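Local coordinates for inositol 2-dehydrogenase (Sinorhizobium meliloti, PDB 4HKT) that catalyses the NAD-dependent oxidation of myo-inositol to 2-keto-myo-inositol (scyllo-inosose), the first step of myo-inositol breakdown, at the interface of chains A and B. Numbering follows the deposited sequence. Chains: chain A/B, Inositol 2-dehydrogenase.

Contacts 1 and 2 lie about 23 Å apart, measured between the centres of their C-alpha atoms, on one two-fold symmetric interface between identical chains. Strands 211-218 and 223-229 serve both: in contact 1 chain B offers the end of one, the turn and the start of the other, whereas in contact 2 it offers the opposite ends of the same pair. A:Ser211 and A:Val212 take part in contact 1, and B:Ser211 and B:Val212 in contact 2. Each contact recurs with the chains exchanged, so the facing sheets are joined at both ends of the strand pair, probably as one of the dimer contacts of the deposited tetramer.

Contact 1: the interface of chains A and B. Residues chain A 194-196, 198, 211-212; chain B 217, 220-223.
Strand 188-196 of chain A, the loop after it and the start of strand 211-218 receive the turn between strands 211-218 and 223-229 of chain B. Two glutamines carry the polar contact. B:Gln223 runs alongside A:Thr194 in the opposite direction and splits its amide between two strands. B:Gln223 OE1 accepts from the A:Thr194 hydroxyl OG1 at 3.0 Å. B:Gln223 NE2 donates to the A:Ser211 backbone O at 3.1 Å. The latter bond is almost straight, 176° at H, and lies in the amide plane, yet it meets the A:Ser211 carbonyl from above its plane. B:Gln217 reaches across with CG anti to the backbone N (chi1 177°) and gives NE2 to A:Ala195 O at 3.1 Å. Its OE1 holds water 1 at 2.8 Å, and the same water meets A:Ala195 N. Both amide nitrogens also donate to B:Gly221 O, B:Gln223 NE2 nearly along the C=O axis and B:Gln217 NE2 from above the carbonyl plane; this shared acceptor, with the cross-chain bonds, probably helps fix the rotation of both amides. Beside them A:Ala196 CB packs on B:Gly221 CA at 3.8 Å, and the A:Leu198 methyl CD2 rests near B:Ser220 O at 3.5 Å. The patch ties the B-chain turn to two A-chain strands and probably helps set how the two sheets face each other.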
ATOM      1  N   THR A 194       3.158  -9.912  29.853  1.00 14.99           N
ATOM      2  CA  THR A 194       3.756  -8.797  30.538  1.00 14.48           C
ATOM      3  C   THR A 194       2.774  -7.648  30.436  1.00 13.34           C
ATOM      4  O   THR A 194       1.863  -7.661  29.620  1.00 13.06           O
ATOM      5  CB  THR A 194       5.062  -8.365  29.885  1.00 15.27           C
ATOM      6  OG1 THR A 194       4.788  -7.991  28.525  1.00 17.24           O
ATOM      7  CG2 THR A 194       6.097  -9.482  29.933  1.00 16.30           C
ATOM      8  N   ALA A 195       2.934  -6.644  31.276  1.00 13.61           N
ATOM      9  CA  ALA A 195       1.908  -5.592  31.352  1.00 13.30           C
ATOM     10  C   ALA A 195       2.463  -4.340  31.996  1.00 12.98           C
ATOM     11  O   ALA A 195       3.435  -4.393  32.715  1.00 12.12           O
ATOM     12  CB  ALA A 195       0.672  -6.127  32.129  1.00 12.96           C
ATOM     13  N   ALA A 196       1.882  -3.209  31.679  1.00 14.18           N
ATOM     14  CA  ALA A 196       2.337  -1.973  32.276  1.00 15.06           C
ATOM     15  C   ALA A 196       1.217  -0.942  32.240  1.00 14.59           C
ATOM     16  O   ALA A 196       0.211  -1.108  31.574  1.00 13.89           O
ATOM     17  CB  ALA A 196       3.555  -1.459  31.549  1.00 15.08           C
ATOM     18  N   LEU A 198       1.206   2.629  31.014  1.00 17.41           N
ATOM     19  CA  LEU A 198       2.000   3.594  30.264  1.00 17.63           C
ATOM     20  C   LEU A 198       1.223   4.799  29.808  1.00 16.86           C
ATOM     21  O   LEU A 198       1.811   5.746  29.300  1.00 20.64           O
ATOM     22  CB  LEU A 198       2.584   2.914  29.031  1.00 17.35           C
ATOM     23  CG  LEU A 198       3.462   1.706  29.341  1.00 17.38           C
ATOM     24  CD1 LEU A 198       3.934   1.017  28.087  1.00 17.50           C
ATOM     25  CD2 LEU A 198       4.656   2.080  30.160  1.00 17.97           C
ATOM     26  N   SER A 211      -1.289  -1.463  28.802  1.00 14.81           N
ATOM     27  CA  SER A 211      -0.382  -1.864  27.740  1.00 15.03           C
ATOM     28  C   SER A 211       0.110  -3.260  28.057  1.00 14.08           C
ATOM     29  O   SER A 211       0.820  -3.471  29.048  1.00 14.06           O
ATOM     30  CB  SER A 211       0.813  -0.914  27.640  1.00 15.09           C
ATOM     31  OG  SER A 211       0.408   0.444  27.429  1.00 14.52           O
ATOM     32  N   VAL A 212      -0.269  -4.227  27.214  1.00 14.08           N
ATOM     33  CA  VAL A 212       0.037  -5.600  27.483  1.00 12.96           C
ATOM     34  C   VAL A 212       0.511  -6.429  26.277  1.00 12.54           C
ATOM     35  O   VAL A 212       0.133  -6.184  25.129  1.00 12.61           O
ATOM     36  CB  VAL A 212      -1.133  -6.292  28.194  1.00 14.03           C
ATOM     37  CG1 VAL A 212      -1.559  -5.496  29.431  1.00 15.44           C
ATOM     38  CG2 VAL A 212      -2.324  -6.512  27.264  1.00 13.99           C
TER
ATOM     39  N   GLN B 217      10.934  -6.398  28.544  1.00 13.51           N
ATOM     40  CA  GLN B 217      10.317  -5.275  29.238  1.00 14.42           C
ATOM     41  C   GLN B 217      11.387  -4.494  29.963  1.00 14.46           C
ATOM     42  O   GLN B 217      12.340  -5.071  30.514  1.00 14.11           O
ATOM     43  CB  GLN B 217       9.193  -5.744  30.167  1.00 14.64           C
ATOM     44  CG  GLN B 217       8.525  -4.641  30.987  1.00 14.98           C
ATOM     45  CD  GLN B 217       7.209  -5.057  31.564  1.00 15.42           C
ATOM     46  OE1 GLN B 217       7.106  -6.092  32.236  1.00 15.25           O
ATOM     47  NE2 GLN B 217       6.184  -4.272  31.316  1.00 16.15           N
ATOM     48  N   SER B 220      10.735   0.912  33.083  1.00 19.63           N
ATOM     49  CA  SER B 220       9.572   1.797  33.063  1.00 19.63           C
ATOM     50  C   SER B 220       8.317   1.070  32.552  1.00 19.59           C
ATOM     51  O   SER B 220       7.205   1.627  32.576  1.00 20.28           O
ATOM     52  CB  SER B 220       9.921   3.023  32.218  1.00 21.61           C
ATOM     53  OG  SER B 220      10.274   2.648  30.922  1.00 22.64           O
ATOM     54  N   GLY B 221       8.468  -0.181  32.090  1.00 16.50           N
ATOM     55  CA  GLY B 221       7.339  -0.979  31.646  1.00 15.66           C
ATOM     56  C   GLY B 221       7.135  -1.097  30.158  1.00 15.72           C
ATOM     57  O   GLY B 221       6.216  -1.813  29.728  1.00 15.86           O
ATOM     58  N   LYS B 222       7.933  -0.358  29.374  1.00 15.58           N
ATOM     59  CA  LYS B 222       7.903  -0.449  27.927  1.00 16.31           C
ATOM     60  C   LYS B 222       8.185  -1.900  27.516  1.00 14.80           C
ATOM     61  O   LYS B 222       8.982  -2.566  28.171  1.00 15.42           O
ATOM     62  CB  LYS B 222       8.926   0.453  27.265  1.00 16.85           C
ATOM     63  CG  LYS B 222       8.820   1.907  27.586  1.00 18.90           C
ATOM     64  CD  LYS B 222      10.043   2.653  27.062  1.00 21.54           C
ATOM     65  CE  LYS B 222       9.838   4.175  27.016  1.00 23.46           C
ATOM     66  NZ  LYS B 222       9.932   4.828  28.326  1.00 25.61           N
ATOM     67  N   GLN B 223       7.477  -2.366  26.488  1.00 15.07           N
ATOM     68  CA  GLN B 223       7.555  -3.745  26.029  1.00 14.80           C
ATOM     69  C   GLN B 223       7.915  -3.911  24.550  1.00 16.42           C
ATOM     70  O   GLN B 223       7.421  -3.171  23.677  1.00 16.22           O
ATOM     71  CB  GLN B 223       6.236  -4.421  26.298  1.00 14.48           C
ATOM     72  CG  GLN B 223       5.869  -4.528  27.780  1.00 13.88           C
ATOM     73  CD  GLN B 223       4.370  -4.515  27.982  1.00 14.64           C
ATOM     74  OE1 GLN B 223       3.694  -5.420  27.553  1.00 15.51           O
ATOM     75  NE2 GLN B 223       3.848  -3.480  28.622  1.00 14.74           N
TER
HETATM   76  O   HOH W   1       4.895  -7.320  33.383  1.00 12.26           O

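Contact 2: the interface of chains A and B. Residues chain A 145-146, 243; chain B 152, 199, 211-213, 227-229, 231.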
ATOM      1  N   GLU A 145       1.777 -21.829  11.864  1.00 17.43           N
ATOM      2  CA  GLU A 145       2.925 -21.861  12.748  1.00 16.38           C
ATOM      3  C   GLU A 145       2.887 -20.714  13.772  1.00 16.24           C
ATOM      4  O   GLU A 145       2.990 -20.970  14.986  1.00 15.15           O
ATOM      5  CB  GLU A 145       4.249 -21.833  11.925  1.00 16.73           C
ATOM      6  CG  GLU A 145       4.511 -23.159  11.178  1.00 17.28           C
ATOM      7  CD  GLU A 145       5.627 -23.113  10.116  1.00 19.29           C
ATOM      8  OE1 GLU A 145       6.349 -22.092   9.983  1.00 21.40           O
ATOM      9  OE2 GLU A 145       5.789 -24.146   9.387  1.00 19.30           O
HETATM   10  N   MSE A 146       2.802 -19.471  13.285  1.00 16.91           N
HETATM   11  CA  MSE A 146       2.934 -18.298  14.161  0.50 15.92           C
HETATM   12  C   MSE A 146       1.849 -17.295  13.860  1.00 17.78           C
HETATM   13  O   MSE A 146       1.697 -16.826  12.726  1.00 19.72           O
HETATM   14  CB  MSE A 146       4.337 -17.699  14.075  0.50 13.73           C
HETATM   15  CG  MSE A 146       5.378 -18.796  14.361  0.50 12.68           C
HETATM   16 SE   MSE A 146       7.218 -18.126  14.507  0.50 10.81          SE
HETATM   17  CE  MSE A 146       7.021 -17.056  16.129  0.50 11.43           C
ATOM     18  N   HIS A 243       1.404 -16.788   9.957  1.00 14.07           N
ATOM     19  CA  HIS A 243       2.540 -17.338   9.251  1.00 15.35           C
ATOM     20  C   HIS A 243       2.450 -18.840   9.371  1.00 16.23           C
ATOM     21  O   HIS A 243       2.262 -19.388  10.463  1.00 16.09           O
ATOM     22  CB  HIS A 243       3.858 -16.827   9.828  1.00 15.32           C
ATOM     23  CG  HIS A 243       5.070 -17.442   9.211  1.00 17.00           C
ATOM     24  ND1 HIS A 243       5.493 -17.155   7.923  1.00 18.72           N
ATOM     25  CD2 HIS A 243       5.970 -18.314   9.711  1.00 17.11           C
ATOM     26  CE1 HIS A 243       6.597 -17.834   7.666  1.00 18.76           C
ATOM     27  NE2 HIS A 243       6.915 -18.535   8.738  1.00 18.37           N
TER
ATOM     28  N   ARG B 152      12.061 -13.109   9.753  1.00 16.89           N
ATOM     29  CA  ARG B 152      11.880 -14.447   9.221  1.00 17.36           C
ATOM     30  C   ARG B 152      12.883 -14.636   8.117  1.00 19.07           C
ATOM     31  O   ARG B 152      12.913 -13.841   7.168  1.00 17.15           O
ATOM     32  CB  ARG B 152      10.449 -14.683   8.685  1.00 18.10           C
ATOM     33  CG  ARG B 152       9.373 -14.466   9.755  1.00 19.11           C
ATOM     34  CD  ARG B 152       7.954 -14.662   9.283  1.00 19.68           C
ATOM     35  NE  ARG B 152       7.067 -14.404  10.405  1.00 18.69           N
ATOM     36  CZ  ARG B 152       5.847 -13.886  10.339  1.00 19.64           C
ATOM     37  NH1 ARG B 152       5.268 -13.590   9.201  1.00 19.57           N
ATOM     38  NH2 ARG B 152       5.184 -13.645  11.464  1.00 22.68           N
ATOM     39  N   ILE B 199       9.424 -26.446  11.892  1.00 19.79           N
ATOM     40  CA  ILE B 199       9.820 -26.379  10.493  1.00 21.29           C
ATOM     41  C   ILE B 199      10.534 -27.658  10.079  1.00 21.70           C
ATOM     42  O   ILE B 199      10.179 -28.275   9.085  1.00 23.88           O
ATOM     43  CB  ILE B 199      10.679 -25.119  10.196  1.00 20.40           C
ATOM     44  CG1 ILE B 199       9.797 -23.884  10.358  1.00 19.65           C
ATOM     45  CG2 ILE B 199      11.211 -25.170   8.773  1.00 21.63           C
ATOM     46  CD1 ILE B 199      10.586 -22.627  10.598  1.00 20.44           C
ATOM     47  N   SER B 211      11.331 -21.677  15.655  1.00 15.97           N
ATOM     48  CA  SER B 211      10.214 -20.750  15.722  1.00 16.44           C
ATOM     49  C   SER B 211      10.100 -20.259  17.173  1.00 16.62           C
ATOM     50  O   SER B 211       9.873 -21.063  18.099  1.00 14.90           O
ATOM     51  CB  SER B 211       8.921 -21.457  15.334  1.00 17.77           C
ATOM     52  OG  SER B 211       9.032 -22.042  14.046  1.00 17.55           O
ATOM     53  N   VAL B 212      10.300 -18.940  17.386  1.00 16.42           N
ATOM     54  CA  VAL B 212      10.426 -18.410  18.741  1.00 14.23           C
ATOM     55  C   VAL B 212       9.709 -17.068  18.844  1.00 14.57           C
ATOM     56  O   VAL B 212       9.606 -16.313  17.864  1.00 15.55           O
ATOM     57  CB  VAL B 212      11.898 -18.256  19.212  1.00 14.48           C
ATOM     58  CG1 VAL B 212      12.633 -19.576  19.177  1.00 16.22           C
ATOM     59  CG2 VAL B 212      12.676 -17.266  18.374  1.00 15.08           C
ATOM     60  N   SER B 213       9.270 -16.775  20.055  1.00 14.60           N
ATOM     61  CA  SER B 213       8.559 -15.562  20.390  1.00 14.38           C
ATOM     62  C   SER B 213       9.169 -15.063  21.708  1.00 14.89           C
ATOM     63  O   SER B 213       9.433 -15.856  22.623  1.00 13.69           O
ATOM     64  CB  SER B 213       7.098 -15.846  20.614  1.00 15.04           C
ATOM     65  OG  SER B 213       6.470 -16.462  19.525  1.00 15.65           O
ATOM     66  N   SER B 227       9.190 -11.736  17.178  1.00 15.15           N
ATOM     67  CA  SER B 227       8.780 -12.999  16.526  1.00 16.67           C
ATOM     68  C   SER B 227       9.860 -13.422  15.506  1.00 16.34           C
ATOM     69  O   SER B 227      10.255 -12.614  14.675  1.00 17.17           O
ATOM     70  CB  SER B 227       7.490 -12.706  15.771  1.00 17.12           C
ATOM     71  OG  SER B 227       6.955 -13.814  15.131  1.00 19.28           O
ATOM     72  N   ASN B 228      10.320 -14.669  15.558  1.00 16.18           N
ATOM     73  CA  ASN B 228      11.331 -15.161  14.604  1.00 16.33           C
ATOM     74  C   ASN B 228      10.865 -16.487  14.060  1.00 17.20           C
ATOM     75  O   ASN B 228      10.418 -17.331  14.830  1.00 15.30           O
ATOM     76  CB  ASN B 228      12.643 -15.492  15.286  1.00 16.69           C
ATOM     77  CG  ASN B 228      13.532 -14.314  15.612  1.00 16.71           C
ATOM     78  OD1 ASN B 228      14.623 -14.546  16.154  1.00 19.61           O
ATOM     79  ND2 ASN B 228      13.158 -13.099  15.271  1.00 17.18           N
ATOM     80  N   SER B 229      11.070 -16.698  12.757  1.00 16.94           N
ATOM     81  CA  SER B 229      10.903 -17.988  12.110  1.00 16.55           C
ATOM     82  C   SER B 229      12.094 -18.226  11.170  1.00 17.70           C
ATOM     83  O   SER B 229      12.567 -17.320  10.468  1.00 16.50           O
ATOM     84  CB  SER B 229       9.607 -18.077  11.302  1.00 17.07           C
ATOM     85  OG  SER B 229       9.544 -19.339  10.580  1.00 19.41           O
ATOM     86  N   ARG B 231      12.043 -19.885   8.443  1.00 18.11           N
ATOM     87  CA  ARG B 231      11.649 -20.151   7.053  0.50 17.59           C
ATOM     88  C   ARG B 231      10.396 -19.390   6.671  1.00 19.88           C
ATOM     89  O   ARG B 231       9.341 -19.515   7.339  1.00 18.65           O
ATOM     90  CB  ARG B 231      11.375 -21.649   6.824  0.50 16.71           C
ATOM     91  CG  ARG B 231      11.034 -22.010   5.368  0.50 15.41           C
ATOM     92  CD  ARG B 231       9.549 -22.229   5.065  0.50 14.15           C
ATOM     93  NE  ARG B 231       8.982 -23.401   5.774  0.50 12.62           N
ATOM     94  CZ  ARG B 231       8.217 -23.303   6.867  0.50 12.84           C
ATOM     95  NH1 ARG B 231       7.924 -22.082   7.355  0.50 12.27           N
ATOM     96  NH2 ARG B 231       7.734 -24.394   7.480  0.50 11.54           N
TER
HETATM   97  O   HOH W   2       7.772 -20.608  12.060  1.00 17.34           O
HETATM   98  O   HOH W   3       2.433 -13.892  12.290  1.00 23.75           O
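Strands 144-152 and 237-244 of chain A face strands 211-218 and 223-229 of chain B, joined by B:Arg152 at the end of its own strand 144-152 and by loop residues B:Ile199 and B:Arg231. A:Glu145 and B:Arg231 form an end-on salt bridge, with NH2 to carboxylate OE2 at 2.7 Å and NH1 to OE1 at 3.1 Å. Both oxygens use their syn lone pairs, and the two flat groups are only 22° apart. B:Arg231 bends at chi2 and chi3 to bring its guanidinium to the carboxylate, while B:Ile199 CG2 lies over one guanidinium face toward the rim. A:Glu145 OE1 also meets water 2, which B:Ser211 OG and B:Ser229 OG hold from the other chain. An alanine in place of A:Glu145 would probably leave the B:Arg231 guanidinium without its charge partner, free to turn, and water 2 with one fewer anchor.

The A:His243 imidazole is stacked on B:Arg152. The arginine's CD sits over the ring centre, 3.8 Å from the centroid, while its guanidinium passes over A:His243 CB, with CZ 3.6 Å from that carbon. B:Arg231 O sits at the ring edge, in plane, and takes a weak hydrogen bond from NE2; NE2 also has a weak bond with B:Ser229 OG. B:Ser229 OG itself donates to B:Arg231 O, a bond that probably helps position both. Selenomethionine A:Met146 lies over the face of the B-chain sheet, spanning strands 211-218 and 223-229. Its SE packs against B:Ser211 CB at 3.8 Å, and its methyl CE turns at chi3 (66°) toward B:Ser227 OG at 3.4 Å. On the A-chain backbone side, water 3 links the A:Met146 backbone O to B:Arg152 NH2, which lies 2.9 Å from the water oxygen.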